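Local structure of AvrA (6BE0) at residues Thr44-Arg49 against Ala294-Leu299; Ser111-Val116 against Leu199-Leu204; Tyr171-Glu176 against Arg215-Glu220. The protein probably transfers an acetyl group from acetyl-CoA to serine and threonine residues of target proteins, and binds inositol hexakisphosphate. One frame throughout, in Å; residues are numbered along the deposited sequence.

Contact 1: residues Thr44-Arg49 against Ala294-Leu299. Unlike the reference sequence in segment 44-49: R45 (reference Cys).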
loop_
_atom_site.group_PDB
_atom_site.type_symbol
_atom_site.label_atom_id
_atom_site.label_comp_id
_atom_site.label_asym_id
_atom_site.label_seq_id
_atom_site.Cartn_x
_atom_site.Cartn_y
_atom_site.Cartn_z
ATOM N N THR A 44 -20.239 -4.593 12.994
ATOM C CA THR A 44 -21.429 -4.278 12.210
ATOM C C THR A 44 -21.859 -2.837 12.461
ATOM O O THR A 44 -22.204 -2.111 11.526
ATOM C CB THR A 44 -22.596 -5.228 12.541
ATOM O OG1 THR A 44 -22.161 -6.588 12.415
ATOM C CG2 THR A 44 -23.767 -4.985 11.599
ATOM N N ARG A 45 -21.837 -2.431 13.727
ATOM C CA ARG A 45 -22.145 -1.053 14.091
ATOM C C ARG A 45 -21.153 -0.096 13.435
ATOM O O ARG A 45 -21.529 0.978 12.965
ATOM C CB ARG A 45 -22.125 -0.876 15.612
ATOM C CG ARG A 45 -23.176 -1.699 16.346
ATOM C CD ARG A 45 -23.314 -1.280 17.806
ATOM N NE ARG A 45 -22.189 -1.719 18.634
ATOM C CZ ARG A 45 -22.166 -2.840 19.352
ATOM N NH1 ARG A 45 -23.204 -3.668 19.358
ATOM N NH2 ARG A 45 -21.093 -3.138 20.073
ATOM N N ILE A 46 -19.886 -0.500 13.399
ATOM C CA ILE A 46 -18.829 0.316 12.806
ATOM C C ILE A 46 -19.088 0.561 11.321
ATOM O O ILE A 46 -18.986 1.693 10.846
ATOM C CB ILE A 46 -17.441 -0.344 12.996
ATOM C CG1 ILE A 46 -17.001 -0.221 14.456
ATOM C CG2 ILE A 46 -16.388 0.297 12.087
ATOM C CD1 ILE A 46 -15.810 -1.084 14.823
ATOM N N VAL A 47 -19.420 -0.501 10.592
ATOM C CA VAL A 47 -19.668 -0.399 9.157
ATOM C C VAL A 47 -20.741 0.646 8.860
ATOM O O VAL A 47 -20.608 1.431 7.920
ATOM C CB VAL A 47 -20.098 -1.760 8.559
ATOM C CG1 VAL A 47 -20.618 -1.599 7.127
ATOM C CG2 VAL A 47 -18.938 -2.742 8.589
ATOM N N GLU A 48 -21.800 0.655 9.664
ATOM C CA GLU A 48 -22.890 1.603 9.467
ATOM C C GLU A 48 -22.403 3.034 9.674
ATOM O O GLU A 48 -22.787 3.938 8.930
ATOM C CB GLU A 48 -24.053 1.295 10.414
ATOM C CG GLU A 48 -25.313 2.118 10.143
ATOM C CD GLU A 48 -25.248 3.528 10.707
ATOM O OE1 GLU A 48 -24.627 3.725 11.773
ATOM O OE2 GLU A 48 -25.823 4.444 10.081
ATOM N N ARG A 49 -21.558 3.240 10.680
ATOM C CA ARG A 49 -21.013 4.566 10.950
ATOM C C ARG A 49 -20.162 5.052 9.782
ATOM O O ARG A 49 -20.223 6.223 9.413
ATOM C CB ARG A 49 -20.184 4.567 12.238
ATOM C CG ARG A 49 -21.002 4.365 13.506
ATOM C CD ARG A 49 -20.237 4.791 14.755
ATOM N NE ARG A 49 -18.954 4.103 14.891
ATOM C CZ ARG A 49 -17.785 4.579 14.462
ATOM N NH1 ARG A 49 -17.711 5.760 13.858
ATOM N NH2 ARG A 49 -16.680 3.867 14.640
ATOM N N ALA A 294 -15.809 -2.189 2.222
ATOM C CA ALA A 294 -15.812 -3.482 1.548
ATOM C C ALA A 294 -15.026 -4.504 2.359
ATOM O O ALA A 294 -15.493 -5.617 2.602
ATOM C CB ALA A 294 -15.228 -3.355 0.151
ATOM N N GLU A 295 -13.828 -4.105 2.775
ATOM C CA GLU A 295 -12.947 -4.965 3.554
ATOM C C GLU A 295 -13.600 -5.415 4.859
ATOM O O GLU A 295 -13.525 -6.587 5.226
ATOM C CB GLU A 295 -11.635 -4.236 3.843
ATOM C CG GLU A 295 -10.717 -4.109 2.634
ATOM C CD GLU A 295 -9.906 -5.367 2.373
ATOM O OE1 GLU A 295 -10.283 -6.445 2.882
ATOM O OE2 GLU A 295 -8.885 -5.275 1.663
ATOM N N TYR A 296 -14.245 -4.482 5.555
ATOM C CA TYR A 296 -14.923 -4.800 6.809
ATOM C C TYR A 296 -16.105 -5.737 6.577
ATOM O O TYR A 296 -16.292 -6.707 7.313
ATOM C CB TYR A 296 -15.412 -3.527 7.506
ATOM C CG TYR A 296 -14.327 -2.673 8.132
ATOM C CD1 TYR A 296 -12.984 -2.881 7.844
ATOM C CD2 TYR A 296 -14.652 -1.662 9.025
ATOM C CE1 TYR A 296 -12.000 -2.099 8.421
ATOM C CE2 TYR A 296 -13.675 -0.877 9.607
ATOM C CZ TYR A 296 -12.353 -1.099 9.302
ATOM O OH TYR A 296 -11.384 -0.315 9.884
ATOM N N LYS A 297 -16.904 -5.437 5.558
ATOM C CA LYS A 297 -18.091 -6.232 5.259
ATOM C C LYS A 297 -17.730 -7.677 4.932
ATOM O O LYS A 297 -18.491 -8.596 5.233
ATOM C CB LYS A 297 -18.873 -5.617 4.097
ATOM C CG LYS A 297 -19.736 -4.425 4.483
ATOM C CD LYS A 297 -20.569 -3.948 3.304
ATOM C CE LYS A 297 -21.477 -2.791 3.681
ATOM N NZ LYS A 297 -22.328 -2.369 2.536
ATOM N N SER A 298 -16.567 -7.875 4.319
ATOM C CA SER A 298 -16.120 -9.214 3.949
ATOM C C SER A 298 -15.891 -10.082 5.183
ATOM O O SER A 298 -16.086 -11.297 5.139
ATOM C CB SER A 298 -14.837 -9.143 3.117
ATOM O OG SER A 298 -15.051 -8.447 1.903
ATOM N N LEU A 299 -15.476 -9.459 6.281
ATOM C CA LEU A 299 -15.256 -10.182 7.530
ATOM C C LEU A 299 -16.579 -10.674 8.112
ATOM O O LEU A 299 -16.618 -11.680 8.822
ATOM C CB LEU A 299 -14.533 -9.298 8.548
ATOM C CG LEU A 299 -13.105 -8.876 8.192
ATOM C CD1 LEU A 299 -12.593 -7.852 9.193
ATOM C CD2 LEU A 299 -12.175 -10.080 8.140
#
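V47 and I46 meet Y296 and K297 in a small apolar helix-helix contact between the first modelled helix, 40-55, and the last, 287-300, well out from the centre of the chain. The two run nearly antiparallel, at 155° between their N-to-C directions, with short-segment axes 10.0 Å apart at closest approach. The backbones come nearest at V47 and Y296, and V47 is the residue that touches both partners, one methyl to each. V47 CG1, anti to the backbone N (chi1 169°), lies 3.7 Å from K297 CE, while V47 CG2 sits 3.8 Å from Y296 CB. The lysine chain is extended beyond CG, which lays its methylenes crosswise to the valine at about a right angle and carries the ammonium onward to a salt bridge with E51, so its aliphatic part packs while its charge is paired on the same helix 40-55. Helix 40-55 offers a strip of apolar residues spaced by three or four, L43, I46, V47 and L50, and Y296 touches all of them; the tyrosine also touches T67 of helix 65-82, making a three-helix junction. I46 comes to the ring at its edge and not over a face: I46 CG2 is 3.9 Å from Y296 CE2, close to the ring plane, and V47 CG2 is likewise near that plane. The OH of the buried tyrosine is hydrogen-bonded to D68 OD1, which probably helps fix the ring's orientation. The neighbouring E295 forms a salt bridge with K195, which binds inositol hexakisphosphate; the side chain of K297 itself is about 11 Å from that ligand.

Contact 2: residues Ser111-Val116 against Leu199-Leu204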
loop_
_atom_site.group_PDB
_atom_site.type_symbol
_atom_site.label_atom_id
_atom_site.label_comp_id
_atom_site.label_asym_id
_atom_site.label_seq_id
_atom_site.Cartn_x
_atom_site.Cartn_y
_atom_site.Cartn_z
ATOM N N SER A 111 9.008 -14.898 -1.994
ATOM C CA SER A 111 8.018 -13.878 -2.299
ATOM C C SER A 111 7.106 -13.663 -1.098
ATOM O O SER A 111 6.391 -14.576 -0.681
ATOM C CB SER A 111 7.198 -14.278 -3.526
ATOM O OG SER A 111 6.142 -13.364 -3.759
ATOM N N ALA A 112 7.136 -12.457 -0.540
ATOM C CA ALA A 112 6.326 -12.144 0.629
ATOM C C ALA A 112 6.069 -10.646 0.742
ATOM O O ALA A 112 6.762 -9.835 0.122
ATOM C CB ALA A 112 7.001 -12.660 1.890
ATOM N N ARG A 113 5.056 -10.289 1.525
ATOM C CA ARG A 113 4.719 -8.892 1.768
ATOM C C ARG A 113 4.522 -8.639 3.253
ATOM O O ARG A 113 4.206 -9.553 4.013
ATOM C CB ARG A 113 3.457 -8.490 1.001
ATOM C CG ARG A 113 3.648 -8.417 -0.499
ATOM C CD ARG A 113 3.396 -9.760 -1.156
ATOM N NE ARG A 113 3.978 -9.831 -2.492
ATOM C CZ ARG A 113 4.024 -10.934 -3.231
ATOM N NH1 ARG A 113 3.522 -12.074 -2.768
ATOM N NH2 ARG A 113 4.576 -10.900 -4.436
ATOM N N PHE A 114 4.711 -7.389 3.655
ATOM C CA PHE A 114 4.596 -7.006 5.053
ATOM C C PHE A 114 3.824 -5.710 5.210
ATOM O O PHE A 114 4.174 -4.709 4.595
ATOM C CB PHE A 114 5.980 -6.843 5.678
ATOM C CG PHE A 114 6.838 -8.070 5.583
ATOM C CD1 PHE A 114 7.688 -8.255 4.506
ATOM C CD2 PHE A 114 6.804 -9.034 6.577
ATOM C CE1 PHE A 114 8.483 -9.381 4.419
ATOM C CE2 PHE A 114 7.595 -10.163 6.494
ATOM C CZ PHE A 114 8.437 -10.336 5.413
ATOM N N LEU A 115 2.774 -5.735 6.027
ATOM C CA LEU A 115 2.171 -4.504 6.522
ATOM C C LEU A 115 2.876 -4.136 7.814
ATOM O O LEU A 115 2.819 -4.885 8.792
ATOM C CB LEU A 115 0.667 -4.656 6.757
ATOM C CG LEU A 115 -0.222 -4.918 5.542
ATOM C CD1 LEU A 115 -1.678 -4.759 5.942
ATOM C CD2 LEU A 115 0.117 -3.998 4.380
ATOM N N VAL A 116 3.542 -2.987 7.812
ATOM C CA VAL A 116 4.350 -2.567 8.950
ATOM C C VAL A 116 3.872 -1.236 9.514
ATOM O O VAL A 116 3.765 -0.244 8.794
ATOM C CB VAL A 116 5.848 -2.460 8.566
ATOM C CG1 VAL A 116 6.041 -1.596 7.319
ATOM C CG2 VAL A 116 6.675 -1.934 9.741
ATOM N N LEU A 199 -0.633 -9.887 -7.367
ATOM C CA LEU A 199 -1.283 -10.055 -8.661
ATOM C C LEU A 199 -0.438 -9.508 -9.810
ATOM O O LEU A 199 -0.536 -9.983 -10.942
ATOM C CB LEU A 199 -2.650 -9.371 -8.649
ATOM C CG LEU A 199 -3.631 -9.918 -7.610
ATOM C CD1 LEU A 199 -4.771 -8.939 -7.376
ATOM C CD2 LEU A 199 -4.165 -11.273 -8.046
ATOM N N GLU A 200 0.390 -8.512 -9.509
ATOM C CA GLU A 200 1.243 -7.883 -10.514
ATOM C C GLU A 200 2.678 -8.382 -10.385
ATOM O O GLU A 200 3.627 -7.638 -10.636
ATOM C CB GLU A 200 1.205 -6.359 -10.370
ATOM C CG GLU A 200 -0.189 -5.750 -10.454
ATOM C CD GLU A 200 -0.769 -5.782 -11.854
ATOM O OE1 GLU A 200 -0.108 -6.321 -12.769
ATOM O OE2 GLU A 200 -1.890 -5.260 -12.038
ATOM N N PHE A 201 2.822 -9.645 -9.994
ATOM C CA PHE A 201 4.128 -10.241 -9.734
ATOM C C PHE A 201 5.114 -10.016 -10.881
ATOM O O PHE A 201 6.195 -9.466 -10.674
ATOM C CB PHE A 201 3.979 -11.741 -9.472
ATOM C CG PHE A 201 5.268 -12.425 -9.113
ATOM C CD1 PHE A 201 6.121 -12.891 -10.101
ATOM C CD2 PHE A 201 5.627 -12.602 -7.788
ATOM C CE1 PHE A 201 7.309 -13.516 -9.773
ATOM C CE2 PHE A 201 6.812 -13.227 -7.455
ATOM C CZ PHE A 201 7.653 -13.686 -8.449
ATOM N N MET A 202 4.741 -10.444 -12.082
ATOM C CA MET A 202 5.619 -10.326 -13.242
ATOM C C MET A 202 5.898 -8.867 -13.603
ATOM O O MET A 202 7.019 -8.517 -13.974
ATOM C CB MET A 202 5.009 -11.048 -14.446
ATOM C CG MET A 202 4.842 -12.552 -14.265
ATOM S SD MET A 202 6.373 -13.423 -13.860
ATOM C CE MET A 202 7.458 -12.885 -15.180
ATOM N N ASN A 203 4.879 -8.019 -13.496
ATOM C CA ASN A 203 5.030 -6.602 -13.820
ATOM C C ASN A 203 5.968 -5.873 -12.862
ATOM O O ASN A 203 6.385 -4.745 -13.132
ATOM C CB ASN A 203 3.667 -5.904 -13.815
ATOM C CG ASN A 203 2.851 -6.192 -15.063
ATOM O OD1 ASN A 203 3.392 -6.562 -16.106
ATOM N ND2 ASN A 203 1.539 -6.009 -14.964
ATOM N N LEU A 204 6.295 -6.519 -11.745
ATOM C CA LEU A 204 7.134 -5.914 -10.716
ATOM C C LEU A 204 8.536 -6.515 -10.679
ATOM O O LEU A 204 9.327 -6.206 -9.789
ATOM C CB LEU A 204 6.467 -6.067 -9.350
ATOM C CG LEU A 204 5.199 -5.233 -9.177
ATOM C CD1 LEU A 204 4.412 -5.705 -7.970
ATOM C CD2 LEU A 204 5.554 -3.760 -9.049
#
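F201 sets one edge of its ring against S111 and R113, and this corner is the whole of the contact between the start of strand 111-117 and the turn linking helix 186-199 to helix 205-212. The strand is an inner one of the mixed sheet, beside the outermost strand 88-91. The tight part is small. S111 OG stands 3.8 Å from F201 CE2, and R113 NH2 is 3.9 Å from F201 CD2. Both polar atoms lie near the plane of the ring, and F201 CD2 in turn lies in the plane of the guanidinium; the two flat groups therefore meet edge to edge, with their planes 78° apart, and do not stack. The phenylalanine gets there because CG is anti to its backbone N (chi1 -177°), which brings the ring edge up to S111 and R113. R113, bent at chi2, is buried and held by partners of its own: NE makes a salt bridge with D129, and NH1 is hydrogen-bonded to L86 O.

The open side is formed by L199, M202 and N203, whereas L204 is buried against L197 and L232. N203 ND2 gives E200 OE1 a hydrogen bond of 2.8 Å that ties the turn to itself. L199 touches the bound inositol hexakisphosphate, so the turn borders that pocket, and the R113 side chain is about 8 Å from those of K195 and Y83.

F201 is fastened through R131, whose NH2 is hydrogen-bonded to F201 O and whose guanidinium makes a cation-pi interaction with the ring. The rim probably meets the serine oxygen weakly, while R131 uses the pi system; R113, away from the pi faces, probably makes plain van der Waals touch with the rim, its charge answered by D129.

Contact 3: residues Tyr171-Glu176 against Arg215-Glu220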
loop_
_atom_site.group_PDB
_atom_site.type_symbol
_atom_site.label_atom_id
_atom_site.label_comp_id
_atom_site.label_asym_id
_atom_site.label_seq_id
_atom_site.Cartn_x
_atom_site.Cartn_y
_atom_site.Cartn_z
ATOM N N TYR A 171 19.325 -5.836 -0.734
ATOM C CA TYR A 171 19.207 -4.483 -1.267
ATOM C C TYR A 171 17.856 -3.865 -0.921
ATOM O O TYR A 171 16.810 -4.490 -1.106
ATOM C CB TYR A 171 19.411 -4.499 -2.783
ATOM C CG TYR A 171 20.751 -5.063 -3.196
ATOM C CD1 TYR A 171 20.908 -6.420 -3.438
ATOM C CD2 TYR A 171 21.859 -4.242 -3.333
ATOM C CE1 TYR A 171 22.132 -6.941 -3.810
ATOM C CE2 TYR A 171 23.087 -4.754 -3.704
ATOM C CZ TYR A 171 23.218 -6.103 -3.942
ATOM O OH TYR A 171 24.439 -6.621 -4.313
ATOM N N PHE A 172 17.894 -2.631 -0.420
ATOM C CA PHE A 172 16.697 -1.944 0.049
ATOM C C PHE A 172 16.419 -0.666 -0.739
ATOM O O PHE A 172 17.338 0.044 -1.150
ATOM C CB PHE A 172 16.825 -1.613 1.537
ATOM C CG PHE A 172 15.743 -0.706 2.052
ATOM C CD1 PHE A 172 15.964 0.655 2.177
ATOM C CD2 PHE A 172 14.501 -1.213 2.403
ATOM C CE1 PHE A 172 14.970 1.492 2.647
ATOM C CE2 PHE A 172 13.505 -0.381 2.873
ATOM C CZ PHE A 172 13.740 0.974 2.995
ATOM N N ALA A 173 15.135 -0.382 -0.938
ATOM C CA ALA A 173 14.703 0.836 -1.605
ATOM C C ALA A 173 13.355 1.285 -1.055
ATOM O O ALA A 173 12.519 0.463 -0.689
ATOM C CB ALA A 173 14.619 0.622 -3.108
ATOM N N MET A 174 13.158 2.597 -0.990
ATOM C CA MET A 174 11.896 3.169 -0.546
ATOM C C MET A 174 11.263 3.921 -1.708
ATOM O O MET A 174 11.936 4.684 -2.399
ATOM C CB MET A 174 12.121 4.088 0.654
ATOM C CG MET A 174 10.881 4.816 1.134
ATOM S SD MET A 174 11.200 5.707 2.667
ATOM C CE MET A 174 10.222 7.183 2.413
ATOM N N VAL A 175 9.973 3.689 -1.927
ATOM C CA VAL A 175 9.272 4.252 -3.075
ATOM C C VAL A 175 8.138 5.176 -2.643
ATOM O O VAL A 175 7.243 4.782 -1.895
ATOM C CB VAL A 175 8.704 3.141 -3.982
ATOM C CG1 VAL A 175 7.936 3.738 -5.158
ATOM C CG2 VAL A 175 9.828 2.249 -4.483
ATOM N N GLU A 176 8.193 6.411 -3.127
ATOM C CA GLU A 176 7.129 7.383 -2.918
ATOM C C GLU A 176 6.073 7.211 -4.000
ATOM O O GLU A 176 6.402 7.152 -5.183
ATOM C CB GLU A 176 7.695 8.806 -2.937
ATOM C CG GLU A 176 6.656 9.912 -2.813
ATOM C CD GLU A 176 7.225 11.278 -3.147
ATOM O OE1 GLU A 176 7.814 11.427 -4.239
ATOM O OE2 GLU A 176 7.085 12.201 -2.317
ATOM N N ARG A 215 20.224 0.167 -9.789
ATOM C CA ARG A 215 19.939 1.067 -10.904
ATOM C C ARG A 215 18.601 1.769 -10.705
ATOM O O ARG A 215 18.053 2.351 -11.641
ATOM C CB ARG A 215 19.917 0.300 -12.227
ATOM C CG ARG A 215 21.160 -0.522 -12.512
ATOM C CD ARG A 215 21.097 -1.103 -13.917
ATOM N NE ARG A 215 19.900 -1.924 -14.115
ATOM C CZ ARG A 215 19.886 -3.252 -14.202
ATOM N NH1 ARG A 215 21.009 -3.959 -14.123
ATOM N NH2 ARG A 215 18.734 -3.884 -14.381
ATOM N N LEU A 216 18.078 1.708 -9.484
ATOM C CA LEU A 216 16.744 2.218 -9.197
ATOM C C LEU A 216 16.789 3.642 -8.656
ATOM O O LEU A 216 16.307 4.574 -9.300
ATOM C CB LEU A 216 16.037 1.301 -8.197
ATOM C CG LEU A 216 14.583 1.636 -7.866
ATOM C CD1 LEU A 216 13.703 1.562 -9.107
ATOM C CD2 LEU A 216 14.071 0.696 -6.789
ATOM N N CYS A 217 17.374 3.802 -7.473
ATOM C CA CYS A 217 17.429 5.097 -6.808
ATOM C C CYS A 217 18.722 5.835 -7.139
ATOM O O CYS A 217 18.713 7.039 -7.397
ATOM C CB CYS A 217 17.298 4.923 -5.294
ATOM S SG CYS A 217 15.740 4.175 -4.768
ATOM N N GLY A 218 19.831 5.104 -7.135
ATOM C CA GLY A 218 21.131 5.696 -7.381
ATOM C C GLY A 218 21.487 6.726 -6.327
ATOM O O GLY A 218 21.426 6.448 -5.129
ATOM N N GLU A 219 21.857 7.920 -6.778
ATOM C CA GLU A 219 22.275 8.990 -5.882
ATOM C C GLU A 219 21.167 9.401 -4.917
ATOM O O GLU A 219 21.422 9.630 -3.734
ATOM C CB GLU A 219 22.733 10.204 -6.692
ATOM C CG GLU A 219 23.938 9.929 -7.576
ATOM C CD GLU A 219 24.411 11.163 -8.321
ATOM O OE1 GLU A 219 23.818 12.245 -8.122
ATOM O OE2 GLU A 219 25.376 11.049 -9.106
ATOM N N GLU A 220 19.942 9.493 -5.424
ATOM C CA GLU A 220 18.812 9.928 -4.609
ATOM C C GLU A 220 18.522 8.924 -3.493
ATOM O O GLU A 220 18.723 7.721 -3.671
ATOM C CB GLU A 220 17.573 10.127 -5.483
ATOM C CG GLU A 220 17.753 11.192 -6.555
ATOM C CD GLU A 220 16.452 11.567 -7.236
ATOM O OE1 GLU A 220 15.438 10.871 -7.015
ATOM O OE2 GLU A 220 16.440 12.562 -7.990
#
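A173 turns its methyl toward the loop 215-220, and two side chains of that loop, L216 and C217, point back at it from adjacent positions. The leucine makes the closer approach, with L216 CD2 3.7 Å from A173 CB. Its CG is anti to the backbone N (chi1 -176°), and CD2 in turn extends away from CA, so that methyl is the one that reaches the strand. C217 comes in beside it: its sulfur lies beside its own backbone N, at chi1 -61°, and C217 SG stops 4.1 Å from A173 CB. One small methyl thus meets a leucine branch and a thiol, an apolar contact without any hydrogen bond between the segments. I207 and N211 of helix 205-212, and Y231, also touch the L216 side chain, and N211 also touches A173.

After C217 the chain reverses in a type II' beta turn to E220. G218 and the poorly ordered E219 and E220 make no contact with the strand, but the chain comes back soon after, where L223 is hydrogen-bonded to the backbone of M174. A173 is hydrogen-bonded through its backbone to V139 and L141 of strand 136-143. The arrangement is that of an outermost strand, 170-176, of the central mixed five-stranded sheet in the YopJ-family acetyltransferase domain, with an irregular loop laid against one side, away from the ligand sites.

From the N terminus, helix 40-55 supplies the first half of contact 1, whose partner comes only in the last helix, so this contact closes a loop of 244 residues that encloses the other two. Next along the chain, strand 111-117 opens contact 2 and strand 170-176 opens contact 3; the turn at 199-204 then closes contact 2 before 215-220 closes contact 3, so these two cross. They join two strands of the same mixed sheet to the segments flanking helix 205-212, with centres about 17 Å apart. Contact 1, which pairs the terminal helices, lies across the chain's centre from contact 3, their centres about 37 Å apart.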